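Local coordinates for protein phosphoglycerol transferase GacH (Streptococcus pyogenes MGAS5005, PDB 6DGM) that probably transfers glycerol phosphate onto a streptococcal rhamnose polysaccharide through its extracellular, manganese-binding catalytic domain, the part present here, at residues A[31-36]-A[319-325]; A[38-42]-A[261-265]. All coordinates share one frame; numbering follows the deposited sequence.

Interaction 1: residues A[31-36]-A[319-325]; sequences DRKNNI and FEHTDSK. With CA (calcium ion), chain E.
I36 lies over the ring of F319 at the closely packed end. CG1 of I36 sits 4.2 Å from the ring centroid of F319 and 26° off the ring normal, a CH-pi contact over the face, while Y330 stacks on the same ring. Buried beside them, OG of S324 donates to OG1 of T322. A single bridge then pairs N34 with S324: N of N34 bonds to O of D323, and N of K325 to O of N34 at 2.9 Å. ND2 of N34 adds a third bond, reaching O of T322 at 2.8 Å with that oxygen in the amide plane. T322 and D323, whose O atoms accept from N34, lie where helix 314-321 ends in a Schellman motif, with D323 at positive phi (57°). The chain of R32 bends at chi2 (-72°), which brings NH1 to O of S324 at 2.9 Å, in the guanidinium plane, with CA of E320 over one face. K325 donates back through NZ to O of R32, 2.8 Å away and nearly in line with the C=O bond.

The calcium side is the more open one. K33 and D31 are exposed, and a calcium ion is held by O of D31 and OD1 of D323, both at 2.4 Å from the metal, with three waters as further ligands. N of K33 meets OD2 of D323 from above the carboxylate plane, and one calcium-bound water donates to the same oxygen. The two oxygens of D323 thus have different tasks, one for the metal and one for backbone and water. With a carbonyl and a carboxylate as its protein ligands, the calcium probably offsets the negative charge of D323 and ties the loop to the helix end, a structural role separate from the manganese site.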
loop_
_atom_site.group_PDB
_atom_site.type_symbol
_atom_site.label_atom_id
_atom_site.label_comp_id
_atom_site.label_asym_id
_atom_site.label_seq_id
_atom_site.Cartn_x
_atom_site.Cartn_y
_atom_site.Cartn_z
ATOM N N ASP A 31 24.242 -7.013 -6.271
ATOM C CA ASP A 31 23.654 -8.182 -5.625
ATOM C C ASP A 31 22.154 -8.302 -5.881
ATOM O O ASP A 31 21.459 -8.992 -5.133
ATOM C CB ASP A 31 23.928 -8.167 -4.121
ATOM C CG ASP A 31 25.401 -8.324 -3.797
ATOM O OD1 ASP A 31 26.026 -9.296 -4.276
ATOM O OD2 ASP A 31 25.935 -7.468 -3.066
ATOM N N ARG A 32 21.638 -7.638 -6.908
ATOM C CA ARG A 32 20.241 -7.771 -7.306
ATOM C C ARG A 32 20.231 -8.413 -8.688
ATOM O O ARG A 32 20.762 -7.833 -9.639
ATOM C CB ARG A 32 19.566 -6.404 -7.370
ATOM C CG ARG A 32 19.463 -5.644 -6.036
ATOM C CD ARG A 32 18.460 -6.278 -5.129
ATOM N NE ARG A 32 18.348 -5.621 -3.822
ATOM C CZ ARG A 32 17.436 -4.714 -3.495
ATOM N NH1 ARG A 32 16.520 -4.305 -4.380
ATOM N NH2 ARG A 32 17.421 -4.215 -2.260
ATOM N N LYS A 33 19.629 -9.600 -8.799
ATOM C CA LYS A 33 19.700 -10.352 -10.049
ATOM C C LYS A 33 18.588 -10.011 -11.038
ATOM O O LYS A 33 18.763 -10.212 -12.246
ATOM C CB LYS A 33 19.591 -11.860 -9.785
ATOM C CG LYS A 33 20.694 -12.467 -8.945
ATOM C CD LYS A 33 20.448 -13.969 -8.797
ATOM C CE LYS A 33 21.461 -14.649 -7.889
ATOM N NZ LYS A 33 21.093 -16.084 -7.659
ATOM N N ASN A 34 17.451 -9.521 -10.563
ATOM C CA ASN A 34 16.230 -9.475 -11.355
ATOM C C ASN A 34 15.901 -8.052 -11.788
ATOM O O ASN A 34 16.479 -7.075 -11.304
ATOM C CB ASN A 34 15.065 -10.079 -10.562
ATOM C CG ASN A 34 15.289 -11.545 -10.232
ATOM O OD1 ASN A 34 15.924 -12.265 -10.994
ATOM N ND2 ASN A 34 14.772 -11.987 -9.090
ATOM N N ASN A 35 14.959 -7.964 -12.727
ATOM C CA ASN A 35 14.446 -6.706 -13.249
ATOM C C ASN A 35 12.987 -6.568 -12.850
ATOM O O ASN A 35 12.193 -7.488 -13.067
ATOM C CB ASN A 35 14.498 -6.695 -14.774
ATOM C CG ASN A 35 15.878 -6.975 -15.308
ATOM O OD1 ASN A 35 16.851 -6.353 -14.897
ATOM N ND2 ASN A 35 15.971 -7.932 -16.228
ATOM N N ILE A 36 12.624 -5.408 -12.299
ATOM C CA ILE A 36 11.254 -5.200 -11.837
ATOM C C ILE A 36 10.264 -5.372 -12.986
ATOM O O ILE A 36 9.182 -5.943 -12.808
ATOM C CB ILE A 36 11.138 -3.828 -11.161
ATOM C CG1 ILE A 36 9.820 -3.717 -10.390
ATOM C CG2 ILE A 36 11.259 -2.721 -12.189
ATOM C CD1 ILE A 36 9.705 -4.732 -9.271
ATOM N N PHE A 319 11.052 -4.243 -4.311
ATOM C CA PHE A 319 12.312 -4.461 -5.013
ATOM C C PHE A 319 13.201 -5.432 -4.247
ATOM O O PHE A 319 13.829 -6.316 -4.843
ATOM C CB PHE A 319 13.047 -3.137 -5.217
ATOM C CG PHE A 319 12.601 -2.357 -6.434
ATOM C CD1 PHE A 319 11.433 -1.617 -6.420
ATOM C CD2 PHE A 319 13.371 -2.350 -7.584
ATOM C CE1 PHE A 319 11.040 -0.889 -7.541
ATOM C CE2 PHE A 319 12.981 -1.644 -8.700
ATOM C CZ PHE A 319 11.819 -0.913 -8.689
ATOM N N GLU A 320 13.282 -5.277 -2.922
ATOM C CA GLU A 320 14.123 -6.179 -2.142
ATOM C C GLU A 320 13.583 -7.604 -2.189
ATOM O O GLU A 320 14.344 -8.566 -2.372
ATOM C CB GLU A 320 14.216 -5.696 -0.699
ATOM C CG GLU A 320 15.165 -6.525 0.136
ATOM C CD GLU A 320 15.052 -6.233 1.606
ATOM O OE1 GLU A 320 13.906 -6.074 2.107
ATOM O OE2 GLU A 320 16.105 -6.162 2.259
ATOM N N HIS A 321 12.270 -7.762 -2.005
ATOM C CA HIS A 321 11.684 -9.099 -1.956
ATOM C C HIS A 321 11.901 -9.839 -3.268
ATOM O O HIS A 321 12.215 -11.034 -3.271
ATOM C CB HIS A 321 10.185 -9.019 -1.617
ATOM C CG HIS A 321 9.530 -10.354 -1.520
ATOM N ND1 HIS A 321 9.650 -11.156 -0.406
ATOM C CD2 HIS A 321 8.792 -11.052 -2.413
ATOM C CE1 HIS A 321 9.011 -12.296 -0.618
ATOM N NE2 HIS A 321 8.475 -12.255 -1.825
ATOM N N THR A 322 11.750 -9.143 -4.392
ATOM C CA THR A 322 11.929 -9.737 -5.700
ATOM C C THR A 322 13.371 -9.688 -6.197
ATOM O O THR A 322 13.624 -10.124 -7.323
ATOM C CB THR A 322 11.034 -9.048 -6.730
ATOM O OG1 THR A 322 11.402 -7.672 -6.865
ATOM C CG2 THR A 322 9.577 -9.160 -6.319
ATOM N N ASP A 323 14.306 -9.161 -5.402
ATOM C CA ASP A 323 15.728 -9.074 -5.780
ATOM C C ASP A 323 15.923 -8.295 -7.082
ATOM O O ASP A 323 16.745 -8.654 -7.932
ATOM C CB ASP A 323 16.372 -10.462 -5.854
ATOM C CG ASP A 323 17.865 -10.425 -5.608
ATOM O OD1 ASP A 323 18.292 -9.697 -4.686
ATOM O OD2 ASP A 323 18.597 -11.138 -6.321
ATOM N N SER A 324 15.169 -7.206 -7.233
ATOM C CA SER A 324 15.201 -6.394 -8.443
ATOM C C SER A 324 16.152 -5.209 -8.303
ATOM O O SER A 324 16.266 -4.607 -7.231
ATOM C CB SER A 324 13.795 -5.876 -8.763
ATOM O OG SER A 324 12.960 -6.967 -9.095
ATOM N N LYS A 325 16.825 -4.880 -9.400
ATOM C CA LYS A 325 17.733 -3.750 -9.432
ATOM C C LYS A 325 16.983 -2.437 -9.233
ATOM O O LYS A 325 15.843 -2.268 -9.678
ATOM C CB LYS A 325 18.475 -3.743 -10.764
ATOM C CG LYS A 325 19.399 -4.933 -10.943
ATOM C CD LYS A 325 19.959 -4.970 -12.362
ATOM C CE LYS A 325 20.652 -6.302 -12.667
ATOM N NZ LYS A 325 21.842 -6.505 -11.815
HETATM CA CA CA E . 20.333 -10.642 -3.806
HETATM O O HOH W 1 14.800 -3.703 -11.813
HETATM O O HOH W 2 21.246 -11.927 -5.699
HETATM O O HOH W 3 20.577 -8.254 -2.592
HETATM O O HOH W 4 22.458 -11.682 -2.444
#

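Interaction 2: residues A[38-42]-A[261-265]; sequences DQTVI and KPITV
T40 and I263 form the first of three parallel bridges, ahead of V41-T264 and I42-V265, and their side chains lie side by side, pointing the same way, with CB of T40 4.0 Å from CG1 of I263. The axes of 40-42 and 263-265 come within 4.7 Å, at 17° between their N-to-C directions. Backbone bonds alternate as parallel pairing requires: N of T40 to O of P262, N of T264 to O of T40 at 2.8 Å, and N of I42 to O of T264. CA of I263 adds a CA-H...O contact to O of T40 at 3.2 Å. On the face of T40 and I42, the CD1 methyl of I42 reaches obliquely across to CG2 of I263 at 3.9 Å and CG2 of V265 at 4.2 Å; CG1 beside the backbone N (chi1 -61°) and an extended chain carry it there.

Two waters bridge the segments. Ahead of the strands, one links O of D38 to NZ of K261, whose amine also bonds S198; the other donates to OE1 of Q39, 2.6 Å away, and meets OG1 of the strand residue T264. In a second shell, N35 holds NE2 of Q39 through its backbone oxygen, S297 pairs with OG1 of T264, and the N of Q199 donates to OG1 of T40.

Both strands are interior members of the eight-stranded mixed sheet of this alkaline-phosphatase-like domain, 200-204 flanking 40-46 and 290-297 flanking 263-269. L256 of helix 229-257 packs on I263 and V265, whereas L318 of helix 314-321 meets V41 and T264 on the opposite face.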
loop_
_atom_site.group_PDB
_atom_site.type_symbol
_atom_site.label_atom_id
_atom_site.label_comp_id
_atom_site.label_asym_id
_atom_site.label_seq_id
_atom_site.Cartn_x
_atom_site.Cartn_y
_atom_site.Cartn_z
ATOM N N ASP A 38 10.269 -7.412 -15.304
ATOM C CA ASP A 38 10.016 -8.816 -15.604
ATOM C C ASP A 38 8.965 -9.431 -14.686
ATOM O O ASP A 38 8.605 -10.594 -14.865
ATOM C CB ASP A 38 11.299 -9.645 -15.480
ATOM C CG ASP A 38 12.328 -9.308 -16.528
ATOM O OD1 ASP A 38 11.963 -8.832 -17.626
ATOM O OD2 ASP A 38 13.513 -9.557 -16.251
ATOM N N GLN A 39 8.487 -8.687 -13.700
ATOM C CA GLN A 39 7.513 -9.167 -12.741
ATOM C C GLN A 39 6.185 -8.469 -13.010
ATOM O O GLN A 39 6.146 -7.251 -13.229
ATOM C CB GLN A 39 7.892 -8.779 -11.298
ATOM C CG GLN A 39 9.354 -8.554 -11.022
ATOM C CD GLN A 39 10.109 -9.841 -10.828
ATOM O OE1 GLN A 39 9.581 -10.809 -10.278
ATOM N NE2 GLN A 39 11.359 -9.863 -11.277
ATOM N N THR A 40 5.096 -9.220 -12.939
ATOM C CA THR A 40 3.774 -8.618 -12.806
ATOM C C THR A 40 3.520 -8.362 -11.328
ATOM O O THR A 40 3.798 -9.212 -10.480
ATOM C CB THR A 40 2.713 -9.519 -13.423
ATOM O OG1 THR A 40 2.779 -9.359 -14.851
ATOM C CG2 THR A 40 1.302 -9.197 -12.920
ATOM N N VAL A 41 3.057 -7.166 -11.023
ATOM C CA VAL A 41 2.965 -6.678 -9.655
ATOM C C VAL A 41 1.545 -6.197 -9.412
ATOM O O VAL A 41 0.978 -5.472 -10.243
ATOM C CB VAL A 41 3.988 -5.556 -9.393
ATOM C CG1 VAL A 41 3.693 -4.907 -8.075
ATOM C CG2 VAL A 41 5.417 -6.142 -9.432
ATOM N N ILE A 42 0.973 -6.622 -8.288
ATOM C CA ILE A 42 -0.382 -6.267 -7.879
ATOM C C ILE A 42 -0.297 -5.580 -6.522
ATOM O O ILE A 42 0.146 -6.195 -5.547
ATOM C CB ILE A 42 -1.283 -7.506 -7.788
ATOM C CG1 ILE A 42 -1.387 -8.208 -9.148
ATOM C CG2 ILE A 42 -2.663 -7.095 -7.278
ATOM C CD1 ILE A 42 -1.872 -9.654 -9.060
ATOM N N LYS A 261 3.906 -16.941 -15.014
ATOM C CA LYS A 261 4.439 -15.580 -15.059
ATOM C C LYS A 261 4.854 -15.245 -13.636
ATOM O O LYS A 261 4.092 -15.547 -12.707
ATOM C CB LYS A 261 3.344 -14.594 -15.500
ATOM C CG LYS A 261 3.760 -13.121 -15.461
ATOM C CD LYS A 261 4.730 -12.755 -16.592
ATOM C CE LYS A 261 5.286 -11.347 -16.395
ATOM N NZ LYS A 261 6.248 -10.979 -17.480
ATOM N N PRO A 262 6.022 -14.634 -13.409
ATOM C CA PRO A 262 6.337 -14.180 -12.043
ATOM C C PRO A 262 5.384 -13.065 -11.631
ATOM O O PRO A 262 5.276 -12.040 -12.316
ATOM C CB PRO A 262 7.792 -13.697 -12.130
ATOM C CG PRO A 262 8.171 -13.742 -13.562
ATOM C CD PRO A 262 7.163 -14.508 -14.330
ATOM N N ILE A 263 4.682 -13.268 -10.515
ATOM C CA ILE A 263 3.674 -12.335 -10.017
ATOM C C ILE A 263 3.955 -12.086 -8.543
ATOM O O ILE A 263 4.134 -13.037 -7.778
ATOM C CB ILE A 263 2.251 -12.910 -10.198
ATOM C CG1 ILE A 263 1.913 -13.062 -11.688
ATOM C CG2 ILE A 263 1.232 -12.027 -9.510
ATOM C CD1 ILE A 263 0.645 -13.864 -11.967
ATOM N N THR A 264 3.970 -10.814 -8.134
ATOM C CA THR A 264 4.118 -10.470 -6.719
ATOM C C THR A 264 2.962 -9.575 -6.302
ATOM O O THR A 264 2.579 -8.668 -7.040
ATOM C CB THR A 264 5.477 -9.815 -6.430
ATOM O OG1 THR A 264 6.527 -10.746 -6.722
ATOM C CG2 THR A 264 5.607 -9.426 -4.962
ATOM N N VAL A 265 2.392 -9.877 -5.142
ATOM C CA VAL A 265 1.276 -9.139 -4.561
ATOM C C VAL A 265 1.780 -8.414 -3.318
ATOM O O VAL A 265 2.385 -9.030 -2.430
ATOM C CB VAL A 265 0.125 -10.081 -4.170
ATOM C CG1 VAL A 265 -1.007 -9.301 -3.523
ATOM C CG2 VAL A 265 -0.385 -10.884 -5.379
HETATM O O HOH W 5 8.623 -12.420 -17.086
HETATM O O HOH W 6 7.326 -11.617 -9.184
#

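From the N terminus, the chain leaves helix 11-29 and enters 31-36, the first half of interaction 1, then, after a short 3-10 turn, enters strand 40-46 and interaction 2. Interaction 2 closes its loop on returning at 261-265, 219 residues on; interaction 1 closes only at 319-325, after 283 residues, so the shorter loop lies wholly within the longer and the two do not cross. Their centres are 12 Å apart and they touch: CG2 of T322 packs 3.5 Å from OG1 of T264, and CB of N34 against NE2 of Q39. Together they join the calcium-bound loop and the end of helix 314-321 to the central sheet.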